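3-chlorocatechol 1,2-dioxygenase (Rhodococcus opacus, PDB 2BOY) probably catalyses the iron(III)-dependent intradiol cleavage of catechols, opening the aromatic ring between its two hydroxyl-bearing carbons with molecular oxygen. Local coordinates at residues A[157-162]-A[192-197]; A[107-112]-A[120-125]; A[103-108]-A[228-233]. All coordinates share one frame; numbering follows the deposited sequence.

How the contacts relate
The three contacts pack the interior of one curled mixed sheet, the beta core of the intradiol dioxygenase fold. Strand 102-110 serves contacts 2 and 3, which share Gly107 and Glu108, and is hydrogen-bonded to strand 156-162 of contact 1. Strands 121-125 and 187-197, of contacts 2 and 1, are likewise neighbours. The centres of contacts 1 and 2 lie about 8 Å apart. Those of contacts 1 and 3 are about 10 Å apart. Contacts 2 and 3 have centres about 13 Å apart. Along the chain contact 2 closes before contact 1 opens, and contact 3 spans both. The apolar interior thus backs strand 187-197, whose other side carries iron ligand His193.

Contact 1 (A[157-162]-A[192-197]); sequences FTLRTI and LHWIIA. With FE (Fe (III) ion), chain I; BHO (benzhydroxamic acid), chain J.
Phe157 and Leu159 meet Trp194 across the interior of the beta core of an intradiol dioxygenase, where strand 156-162 faces strand 187-197. The backbones are too far apart to pair: the nearest alpha carbons, those of Phe157 and Ile196, are 12.9 Å apart, and long side chains from opposite directions must fill the gap. The indole suits this place because its six-membered ring carries a broad apolar surface far from the backbone. Phe157 CZ approaches Trp194 CZ3 to 3.8 Å, while Phe157 CE1 lies 4.1 Å from Trp194 CH2. The two rings, of Phe157 and the six-membered part of Trp194, are inclined at 42° with centroids 5.9 Å apart, an oblique meeting. Phe157 brings its ring inward with CG lodged between the backbone N and the carbonyl carbon (chi1 62°). Leu159, two residues on and on the same side of its strand, adds one methyl: CD2, the branch that continues its extended chain, ends 4.1 Å from Trp194 CH2. The same indole also meets the rings of Phe105 and Phe249, so it belongs to an aromatic cluster in the core.

One residue before Trp194, the side chain of His193 leaves the opposite side of the strand, for the active site. Its ring is stacked on Trp125 and meets His191 nearly at right angles. Tyr133, His191 and His193 bind the iron, with bound benzhydroxamic acid beside the metal. The ligand nitrogen lies at the edge of the His193 imidazole, near its plane, and His193 NE2 reaches the iron(III) ion at 2.2 Å.

Contact 2 (A[107-112]-A[120-125]); sequences GEVVDQ and VLLDMW
Across the interior of the curled beta core of the intradiol dioxygenase fold, Val109 meets Val120 and Leu122: a loop turns back beside the end of strand 102-110 and leads into strand 121-125, whose inward side chains face Val109. No hydrogen bonds join the two segments, and the nearest alpha carbons, of Val109 and Val120, stand 7.5 Å apart. Val109 carries the whole contact, and its branching at the beta carbon explains why valine fits here, since its two methyls serve different partners. CG1, anti to the backbone N (chi1 -174°), reaches tip to tip toward Val120, with Val109 CG1 4.0 Å from Val120 CG2. Valines are short enough to meet this way near the loop, where the two segments are closest. Farther along strand 121-125 the longer Leu122 stretches across to the other methyl.

Neighbours add to the cluster: Phe249 and Thr151 also touch Val109, while Ile196 packs on both Val120 and Leu122. The polar backbone is engaged as well, with Val120 N bonded to Thr151 OG1 and the backbone of Val109 paired with Leu117 and Gly155. In the loop itself, Asp111 OD1 accepts a bond from Ala115 N that spans the turn and probably helps to hold it. The second apolar touch is looser, Val109 CG2 lying 4.4 Å from Leu122 CD2.

Contact 3 (A[103-108]-A[228-233]); sequences LIFRGE and LLLSLD
Segments 103-108 and 228-233 approach without hydrogen-bonding to each other, their nearest alpha carbons, of Leu103 and Leu232, being 8.7 Å apart, because strand 241-250 lies between their strands in the sheet, parallel to 102-110 and antiparallel to 229-236. The curl of the sheet lets side chains from the two flanking strands meet on its inner side. Leu103 meets Leu232 and Phe105 meets Leu230, each pair crossing at about a right angle. In the first pair, single methyls touch, Leu103 CD1 lying 3.9 Å from Leu232 CD1. Leu103 extends from its backbone with CG anti to the N (chi1 176°), and the turned-aside branch CD1 makes the touch. Leucine suits both positions, since a forked end can be directed to a neighbour that the backbone does not face.

In the second pair a methyl comes to the edge of an aromatic ring, near its plane: Leu230 CD1 is 4.1 Å from Phe105 CE2. The methyl therefore does not sit over the ring face. Thr245 and Tyr247 of the intervening strand pack on Phe105 too. Leu208 touches both Phe105 and Leu230, tying the pair to strand 204-210.

With nothing but carbon meeting carbon, the contact has no directional bond to fix it. Its hold is dispersion and the exclusion of water, the latter less complete at Leu232, which is partly exposed, than at the buried Leu103, Phe105 and Leu230. The two strands are linked by backbone pairing through strand 241-250, which probably sets their spacing.

Contact 1 (A[157-162]-A[192-197])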
loop_
_atom_site.group_PDB
_atom_site.type_symbol
_atom_site.label_atom_id
_atom_site.label_comp_id
_atom_site.label_asym_id
_atom_site.label_seq_id
_atom_site.Cartn_x
_atom_site.Cartn_y
_atom_site.Cartn_z
ATOM N N PHE A 157 -20.899 -5.140 -36.245
ATOM C CA PHE A 157 -20.409 -3.793 -36.555
ATOM C C PHE A 157 -19.046 -3.980 -37.209
ATOM O O PHE A 157 -18.391 -5.038 -37.072
ATOM C CB PHE A 157 -20.269 -2.905 -35.275
ATOM C CG PHE A 157 -19.273 -3.444 -34.261
ATOM C CD1 PHE A 157 -17.912 -3.156 -34.372
ATOM C CD2 PHE A 157 -19.689 -4.260 -33.222
ATOM C CE1 PHE A 157 -16.997 -3.649 -33.446
ATOM C CE2 PHE A 157 -18.782 -4.778 -32.282
ATOM C CZ PHE A 157 -17.436 -4.453 -32.374
ATOM N N THR A 158 -18.620 -2.933 -37.910
ATOM C CA THR A 158 -17.298 -2.887 -38.507
ATOM C C THR A 158 -16.708 -1.617 -37.980
ATOM O O THR A 158 -17.376 -0.566 -38.012
ATOM C CB THR A 158 -17.434 -2.798 -40.051
ATOM O OG1 THR A 158 -17.933 -4.052 -40.560
ATOM C CG2 THR A 158 -16.067 -2.653 -40.713
ATOM N N LEU A 159 -15.470 -1.690 -37.497
ATOM C CA LEU A 159 -14.834 -0.520 -36.875
ATOM C C LEU A 159 -13.467 -0.299 -37.509
ATOM O O LEU A 159 -12.667 -1.247 -37.597
ATOM C CB LEU A 159 -14.717 -0.736 -35.351
ATOM C CG LEU A 159 -13.977 0.350 -34.516
ATOM C CD1 LEU A 159 -14.713 1.669 -34.600
ATOM C CD2 LEU A 159 -13.823 -0.088 -33.064
ATOM N N ARG A 160 -13.206 0.939 -37.956
ATOM C CA ARG A 160 -11.884 1.283 -38.461
ATOM C C ARG A 160 -11.038 2.004 -37.397
ATOM O O ARG A 160 -11.467 2.982 -36.780
ATOM C CB ARG A 160 -11.981 2.162 -39.716
ATOM C CG ARG A 160 -10.636 2.646 -40.223
ATOM C CD ARG A 160 -10.662 3.355 -41.593
ATOM N NE ARG A 160 -9.797 4.548 -41.559
ATOM C CZ ARG A 160 -10.213 5.798 -41.823
ATOM N NH1 ARG A 160 -11.474 6.026 -42.178
ATOM N NH2 ARG A 160 -9.366 6.829 -41.750
ATOM N N THR A 161 -9.819 1.534 -37.215
ATOM C CA THR A 161 -8.927 2.170 -36.285
ATOM C C THR A 161 -7.498 1.929 -36.762
ATOM O O THR A 161 -7.277 1.687 -37.961
ATOM C CB THR A 161 -9.248 1.672 -34.854
ATOM O OG1 THR A 161 -8.437 2.345 -33.927
ATOM C CG2 THR A 161 -8.960 0.165 -34.662
ATOM N N ILE A 162 -6.541 2.079 -35.862
ATOM C CA ILE A 162 -5.144 1.819 -36.148
ATOM C C ILE A 162 -4.701 0.778 -35.132
ATOM O O ILE A 162 -5.308 0.692 -34.070
ATOM C CB ILE A 162 -4.385 3.182 -36.094
ATOM C CG1 ILE A 162 -4.353 3.760 -37.522
ATOM C CG2 ILE A 162 -3.001 3.065 -35.510
ATOM C CD1 ILE A 162 -4.333 5.285 -37.580
ATOM N N LEU A 192 -6.988 -3.649 -27.335
ATOM C CA LEU A 192 -8.174 -2.841 -27.457
ATOM C C LEU A 192 -8.990 -3.159 -26.213
ATOM O O LEU A 192 -9.164 -4.355 -25.915
ATOM C CB LEU A 192 -8.978 -3.260 -28.686
ATOM C CG LEU A 192 -8.187 -3.264 -30.002
ATOM C CD1 LEU A 192 -9.134 -3.665 -31.129
ATOM C CD2 LEU A 192 -7.678 -1.806 -30.203
ATOM N N HIS A 193 -9.457 -2.112 -25.517
ATOM C CA HIS A 193 -10.314 -2.242 -24.281
ATOM C C HIS A 193 -11.781 -2.162 -24.681
ATOM O O HIS A 193 -12.120 -1.344 -25.526
ATOM C CB HIS A 193 -10.094 -1.051 -23.363
ATOM C CG HIS A 193 -8.799 -1.077 -22.597
ATOM N ND1 HIS A 193 -8.669 -1.773 -21.418
ATOM C CD2 HIS A 193 -7.603 -0.456 -22.806
ATOM C CE1 HIS A 193 -7.440 -1.619 -20.950
ATOM N NE2 HIS A 193 -6.769 -0.836 -21.783
ATOM N N TRP A 194 -12.692 -2.901 -24.010
ATOM C CA TRP A 194 -14.100 -2.850 -24.371
ATOM C C TRP A 194 -14.942 -2.953 -23.101
ATOM O O TRP A 194 -14.613 -3.742 -22.217
ATOM C CB TRP A 194 -14.485 -4.057 -25.220
ATOM C CG TRP A 194 -13.694 -4.220 -26.480
ATOM C CD1 TRP A 194 -12.470 -4.814 -26.610
ATOM C CD2 TRP A 194 -14.078 -3.796 -27.792
ATOM N NE1 TRP A 194 -12.065 -4.751 -27.924
ATOM C CE2 TRP A 194 -13.040 -4.151 -28.669
ATOM C CE3 TRP A 194 -15.203 -3.129 -28.318
ATOM C CZ2 TRP A 194 -13.097 -3.894 -30.036
ATOM C CZ3 TRP A 194 -15.251 -2.864 -29.691
ATOM C CH2 TRP A 194 -14.208 -3.245 -30.522
ATOM N N ILE A 195 -15.963 -2.111 -23.015
ATOM C CA ILE A 195 -17.064 -2.314 -22.041
ATOM C C ILE A 195 -18.307 -2.443 -22.886
ATOM O O ILE A 195 -18.605 -1.554 -23.696
ATOM C CB ILE A 195 -17.155 -1.160 -21.020
ATOM C CG1 ILE A 195 -15.951 -1.218 -20.055
ATOM C CG2 ILE A 195 -18.503 -1.243 -20.178
ATOM C CD1 ILE A 195 -15.773 0.065 -19.207
ATOM N N ILE A 196 -19.033 -3.547 -22.712
ATOM C CA ILE A 196 -20.098 -3.935 -23.613
ATOM C C ILE A 196 -21.348 -4.167 -22.772
ATOM O O ILE A 196 -21.289 -4.894 -21.768
ATOM C CB ILE A 196 -19.687 -5.235 -24.331
ATOM C CG1 ILE A 196 -18.337 -4.995 -25.071
ATOM C CG2 ILE A 196 -20.789 -5.706 -25.343
ATOM C CD1 ILE A 196 -17.651 -6.303 -25.468
ATOM N N ALA A 197 -22.449 -3.557 -23.179
ATOM C CA ALA A 197 -23.634 -3.547 -22.323
ATOM C C ALA A 197 -24.936 -3.596 -23.141
ATOM O O ALA A 197 -25.024 -3.036 -24.234
ATOM C CB ALA A 197 -23.618 -2.272 -21.476
HETATM FE FE FE I . -4.658 -0.296 -21.802
HETATM C C1 BHO J . -3.580 -0.846 -18.111
HETATM C C2 BHO J . -3.782 -1.913 -17.111
HETATM C C3 BHO J . -3.043 -1.869 -15.928
HETATM C C4 BHO J . -2.118 -0.830 -15.734
HETATM C C5 BHO J . -1.933 0.159 -16.686
HETATM C C6 BHO J . -2.649 0.155 -17.884
HETATM C C BHO J . -4.377 -0.895 -19.377
HETATM O O1 BHO J . -4.724 -1.969 -19.747
HETATM N N BHO J . -4.688 0.130 -20.144
HETATM O O2 BHO J . -5.168 1.197 -19.731
#

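Contact 2 (A[107-112]-A[120-125])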
loop_
_atom_site.group_PDB
_atom_site.type_symbol
_atom_site.label_atom_id
_atom_site.label_comp_id
_atom_site.label_asym_id
_atom_site.label_seq_id
_atom_site.Cartn_x
_atom_site.Cartn_y
_atom_site.Cartn_z
ATOM N N GLY A 107 -16.829 -6.969 -35.641
ATOM C CA GLY A 107 -17.358 -7.484 -34.390
ATOM C C GLY A 107 -18.723 -8.131 -34.548
ATOM O O GLY A 107 -19.499 -7.796 -35.461
ATOM N N GLU A 108 -19.015 -9.074 -33.659
ATOM C CA GLU A 108 -20.350 -9.639 -33.565
ATOM C C GLU A 108 -20.589 -9.852 -32.068
ATOM O O GLU A 108 -19.652 -10.232 -31.314
ATOM C CB GLU A 108 -20.443 -10.994 -34.330
ATOM C CG GLU A 108 -21.880 -11.579 -34.368
ATOM C CD GLU A 108 -21.970 -12.992 -34.946
ATOM O OE1 GLU A 108 -20.988 -13.768 -34.814
ATOM O OE2 GLU A 108 -23.055 -13.337 -35.484
ATOM N N VAL A 109 -21.824 -9.625 -31.642
ATOM C CA VAL A 109 -22.233 -9.910 -30.272
ATOM C C VAL A 109 -23.462 -10.827 -30.332
ATOM O O VAL A 109 -24.446 -10.477 -31.005
ATOM C CB VAL A 109 -22.575 -8.648 -29.428
ATOM C CG1 VAL A 109 -22.843 -9.075 -27.943
ATOM C CG2 VAL A 109 -21.444 -7.526 -29.500
ATOM N N VAL A 110 -23.374 -11.974 -29.647
ATOM C CA VAL A 110 -24.481 -12.949 -29.616
ATOM C C VAL A 110 -24.927 -13.204 -28.172
ATOM O O VAL A 110 -24.213 -12.834 -27.250
ATOM C CB VAL A 110 -24.063 -14.262 -30.263
ATOM C CG1 VAL A 110 -23.706 -14.051 -31.775
ATOM C CG2 VAL A 110 -22.904 -14.986 -29.447
ATOM N N ASP A 111 -26.101 -13.832 -27.972
ATOM C CA ASP A 111 -26.493 -14.239 -26.629
ATOM C C ASP A 111 -26.012 -15.680 -26.377
ATOM O O ASP A 111 -25.351 -16.276 -27.229
ATOM C CB ASP A 111 -28.007 -14.068 -26.423
ATOM C CG ASP A 111 -28.841 -14.930 -27.363
ATOM O OD1 ASP A 111 -28.344 -15.963 -27.859
ATOM O OD2 ASP A 111 -30.021 -14.634 -27.666
ATOM N N GLN A 112 -26.371 -16.247 -25.241
ATOM C CA GLN A 112 -25.874 -17.570 -24.904
ATOM C C GLN A 112 -26.453 -18.690 -25.756
ATOM O O GLN A 112 -25.857 -19.760 -25.788
ATOM C CB GLN A 112 -25.885 -17.861 -23.378
ATOM C CG GLN A 112 -27.181 -17.585 -22.676
ATOM C CD GLN A 112 -27.008 -16.921 -21.290
ATOM O OE1 GLN A 112 -26.170 -17.339 -20.465
ATOM N NE2 GLN A 112 -27.834 -15.923 -21.024
ATOM N N VAL A 120 -26.555 -3.544 -28.829
ATOM C CA VAL A 120 -25.570 -3.639 -27.753
ATOM C C VAL A 120 -24.701 -2.407 -27.869
ATOM O O VAL A 120 -24.338 -2.021 -28.990
ATOM C CB VAL A 120 -24.711 -4.941 -27.882
ATOM C CG1 VAL A 120 -23.599 -4.999 -26.832
ATOM C CG2 VAL A 120 -25.629 -6.185 -27.782
ATOM N N LEU A 121 -24.404 -1.775 -26.728
ATOM C CA LEU A 121 -23.570 -0.577 -26.735
ATOM C C LEU A 121 -22.175 -1.025 -26.351
ATOM O O LEU A 121 -22.012 -1.794 -25.381
ATOM C CB LEU A 121 -24.077 0.492 -25.741
ATOM C CG LEU A 121 -25.316 1.394 -25.995
ATOM C CD1 LEU A 121 -26.269 0.959 -27.110
ATOM C CD2 LEU A 121 -26.114 1.636 -24.704
ATOM N N LEU A 122 -21.182 -0.598 -27.132
ATOM C CA LEU A 122 -19.782 -0.951 -26.835
ATOM C C LEU A 122 -18.981 0.329 -26.710
ATOM O O LEU A 122 -19.068 1.200 -27.580
ATOM C CB LEU A 122 -19.151 -1.846 -27.927
ATOM C CG LEU A 122 -19.733 -3.241 -28.189
ATOM C CD1 LEU A 122 -20.839 -3.142 -29.242
ATOM C CD2 LEU A 122 -18.680 -4.204 -28.618
ATOM N N ASP A 123 -18.235 0.446 -25.614
ATOM C CA ASP A 123 -17.337 1.545 -25.376
ATOM C C ASP A 123 -15.955 0.973 -25.650
ATOM O O ASP A 123 -15.571 0.004 -25.008
ATOM C CB ASP A 123 -17.426 1.939 -23.903
ATOM C CG ASP A 123 -17.543 3.424 -23.694
ATOM O OD1 ASP A 123 -18.366 3.856 -22.882
ATOM O OD2 ASP A 123 -16.839 4.255 -24.275
ATOM N N MET A 124 -15.177 1.582 -26.538
ATOM C CA MET A 124 -13.832 1.033 -26.832
ATOM C C MET A 124 -12.790 2.110 -26.643
ATOM O O MET A 124 -13.057 3.254 -26.966
ATOM C CB MET A 124 -13.794 0.486 -28.254
ATOM C CG MET A 124 -12.645 -0.510 -28.552
ATOM S SD MET A 124 -10.994 0.253 -28.913
ATOM C CE MET A 124 -10.971 0.284 -30.716
ATOM N N TRP A 125 -11.671 1.772 -25.999
ATOM C CA TRP A 125 -10.560 2.717 -25.895
ATOM C C TRP A 125 -9.272 1.974 -26.105
ATOM O O TRP A 125 -9.175 0.774 -25.825
ATOM C CB TRP A 125 -10.567 3.523 -24.562
ATOM C CG TRP A 125 -10.344 2.754 -23.275
ATOM C CD1 TRP A 125 -9.244 2.819 -22.475
ATOM C CD2 TRP A 125 -11.287 1.888 -22.588
ATOM N NE1 TRP A 125 -9.416 2.043 -21.350
ATOM C CE2 TRP A 125 -10.642 1.428 -21.402
ATOM C CE3 TRP A 125 -12.589 1.426 -22.880
ATOM C CZ2 TRP A 125 -11.249 0.519 -20.494
ATOM C CZ3 TRP A 125 -13.204 0.521 -21.985
ATOM C CH2 TRP A 125 -12.523 0.068 -20.807
#

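Contact 3 (A[103-108]-A[228-233])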
loop_
_atom_site.group_PDB
_atom_site.type_symbol
_atom_site.label_atom_id
_atom_site.label_comp_id
_atom_site.label_asym_id
_atom_site.label_seq_id
_atom_site.Cartn_x
_atom_site.Cartn_y
_atom_site.Cartn_z
ATOM N N LEU A 103 -6.424 -0.791 -39.109
ATOM C CA LEU A 103 -7.010 -2.023 -38.645
ATOM C C LEU A 103 -8.505 -1.966 -38.905
ATOM O O LEU A 103 -9.166 -0.989 -38.477
ATOM C CB LEU A 103 -6.783 -2.203 -37.119
ATOM C CG LEU A 103 -7.473 -3.455 -36.540
ATOM C CD1 LEU A 103 -6.920 -4.759 -37.163
ATOM C CD2 LEU A 103 -7.383 -3.487 -34.983
ATOM N N ILE A 104 -9.042 -2.999 -39.549
ATOM C CA ILE A 104 -10.502 -3.119 -39.717
ATOM C C ILE A 104 -10.948 -4.227 -38.808
ATOM O O ILE A 104 -10.518 -5.399 -38.951
ATOM C CB ILE A 104 -10.922 -3.376 -41.182
ATOM C CG1 ILE A 104 -10.306 -2.311 -42.121
ATOM C CG2 ILE A 104 -12.433 -3.470 -41.301
ATOM C CD1 ILE A 104 -10.658 -0.846 -41.789
ATOM N N PHE A 105 -11.815 -3.861 -37.862
ATOM C CA PHE A 105 -12.251 -4.808 -36.824
ATOM C C PHE A 105 -13.722 -5.166 -37.065
ATOM O O PHE A 105 -14.571 -4.271 -37.116
ATOM C CB PHE A 105 -12.012 -4.216 -35.420
ATOM C CG PHE A 105 -12.419 -5.140 -34.291
ATOM C CD1 PHE A 105 -13.767 -5.382 -34.026
ATOM C CD2 PHE A 105 -11.452 -5.758 -33.494
ATOM C CE1 PHE A 105 -14.181 -6.254 -32.987
ATOM C CE2 PHE A 105 -11.830 -6.609 -32.420
ATOM C CZ PHE A 105 -13.221 -6.873 -32.199
ATOM N N ARG A 106 -14.002 -6.447 -37.318
ATOM C CA ARG A 106 -15.371 -6.898 -37.580
ATOM C C ARG A 106 -15.853 -7.592 -36.317
ATOM O O ARG A 106 -15.341 -8.674 -35.944
ATOM C CB ARG A 106 -15.391 -7.877 -38.774
ATOM C CG ARG A 106 -14.900 -7.226 -40.071
ATOM C CD ARG A 106 -14.822 -8.189 -41.293
ATOM N NE ARG A 106 -14.138 -7.546 -42.448
ATOM C CZ ARG A 106 -14.669 -6.546 -43.127
ATOM N NH1 ARG A 106 -15.866 -6.120 -42.755
ATOM N NH2 ARG A 106 -14.033 -5.995 -44.172
ATOM N N GLY A 107 -16.829 -6.969 -35.641
ATOM C CA GLY A 107 -17.358 -7.484 -34.390
ATOM C C GLY A 107 -18.723 -8.131 -34.548
ATOM O O GLY A 107 -19.499 -7.796 -35.461
ATOM N N GLU A 108 -19.015 -9.074 -33.659
ATOM C CA GLU A 108 -20.350 -9.639 -33.565
ATOM C C GLU A 108 -20.589 -9.852 -32.068
ATOM O O GLU A 108 -19.652 -10.232 -31.314
ATOM C CB GLU A 108 -20.443 -10.994 -34.330
ATOM C CG GLU A 108 -21.880 -11.579 -34.368
ATOM C CD GLU A 108 -21.970 -12.992 -34.946
ATOM O OE1 GLU A 108 -20.988 -13.768 -34.814
ATOM O OE2 GLU A 108 -23.055 -13.337 -35.484
ATOM N N LEU A 228 -8.531 -14.286 -25.789
ATOM C CA LEU A 228 -8.538 -12.849 -26.161
ATOM C C LEU A 228 -7.437 -12.464 -27.182
ATOM O O LEU A 228 -7.222 -11.288 -27.478
ATOM C CB LEU A 228 -8.357 -12.008 -24.886
ATOM C CG LEU A 228 -9.406 -12.306 -23.776
ATOM C CD1 LEU A 228 -9.076 -11.527 -22.512
ATOM C CD2 LEU A 228 -10.840 -12.006 -24.301
ATOM N N LEU A 229 -6.764 -13.460 -27.722
ATOM C CA LEU A 229 -5.764 -13.222 -28.747
ATOM C C LEU A 229 -6.366 -13.228 -30.167
ATOM O O LEU A 229 -7.008 -14.206 -30.584
ATOM C CB LEU A 229 -4.611 -14.216 -28.598
ATOM C CG LEU A 229 -3.806 -14.079 -27.274
ATOM C CD1 LEU A 229 -3.105 -15.403 -26.978
ATOM C CD2 LEU A 229 -2.794 -12.961 -27.441
ATOM N N LEU A 230 -6.179 -12.122 -30.882
ATOM C CA LEU A 230 -6.746 -11.972 -32.216
ATOM C C LEU A 230 -5.723 -12.363 -33.261
ATOM O O LEU A 230 -4.525 -12.175 -33.042
ATOM C CB LEU A 230 -7.089 -10.511 -32.483
ATOM C CG LEU A 230 -8.121 -9.832 -31.574
ATOM C CD1 LEU A 230 -8.184 -8.336 -31.902
ATOM C CD2 LEU A 230 -9.505 -10.471 -31.694
ATOM N N SER A 231 -6.211 -12.893 -34.379
ATOM C CA SER A 231 -5.387 -13.097 -35.576
ATOM C C SER A 231 -5.667 -11.984 -36.570
ATOM O O SER A 231 -6.809 -11.585 -36.767
ATOM C CB SER A 231 -5.695 -14.451 -36.210
ATOM O OG SER A 231 -7.047 -14.518 -36.615
ATOM N N LEU A 232 -4.611 -11.499 -37.198
ATOM C CA LEU A 232 -4.661 -10.423 -38.171
ATOM C C LEU A 232 -4.418 -10.984 -39.578
ATOM O O LEU A 232 -3.476 -11.792 -39.773
ATOM C CB LEU A 232 -3.523 -9.463 -37.865
ATOM C CG LEU A 232 -3.784 -8.106 -37.216
ATOM C CD1 LEU A 232 -5.091 -8.066 -36.422
ATOM C CD2 LEU A 232 -2.560 -7.640 -36.416
ATOM N N ASP A 233 -5.247 -10.564 -40.533
ATOM C CA ASP A 233 -5.004 -10.857 -41.949
ATOM C C ASP A 233 -4.525 -9.601 -42.650
ATOM O O ASP A 233 -5.125 -8.537 -42.518
ATOM C CB ASP A 233 -6.275 -11.376 -42.622
ATOM C CG ASP A 233 -6.699 -12.749 -42.099
ATOM O OD1 ASP A 233 -5.814 -13.495 -41.607
ATOM O OD2 ASP A 233 -7.880 -13.175 -42.151
#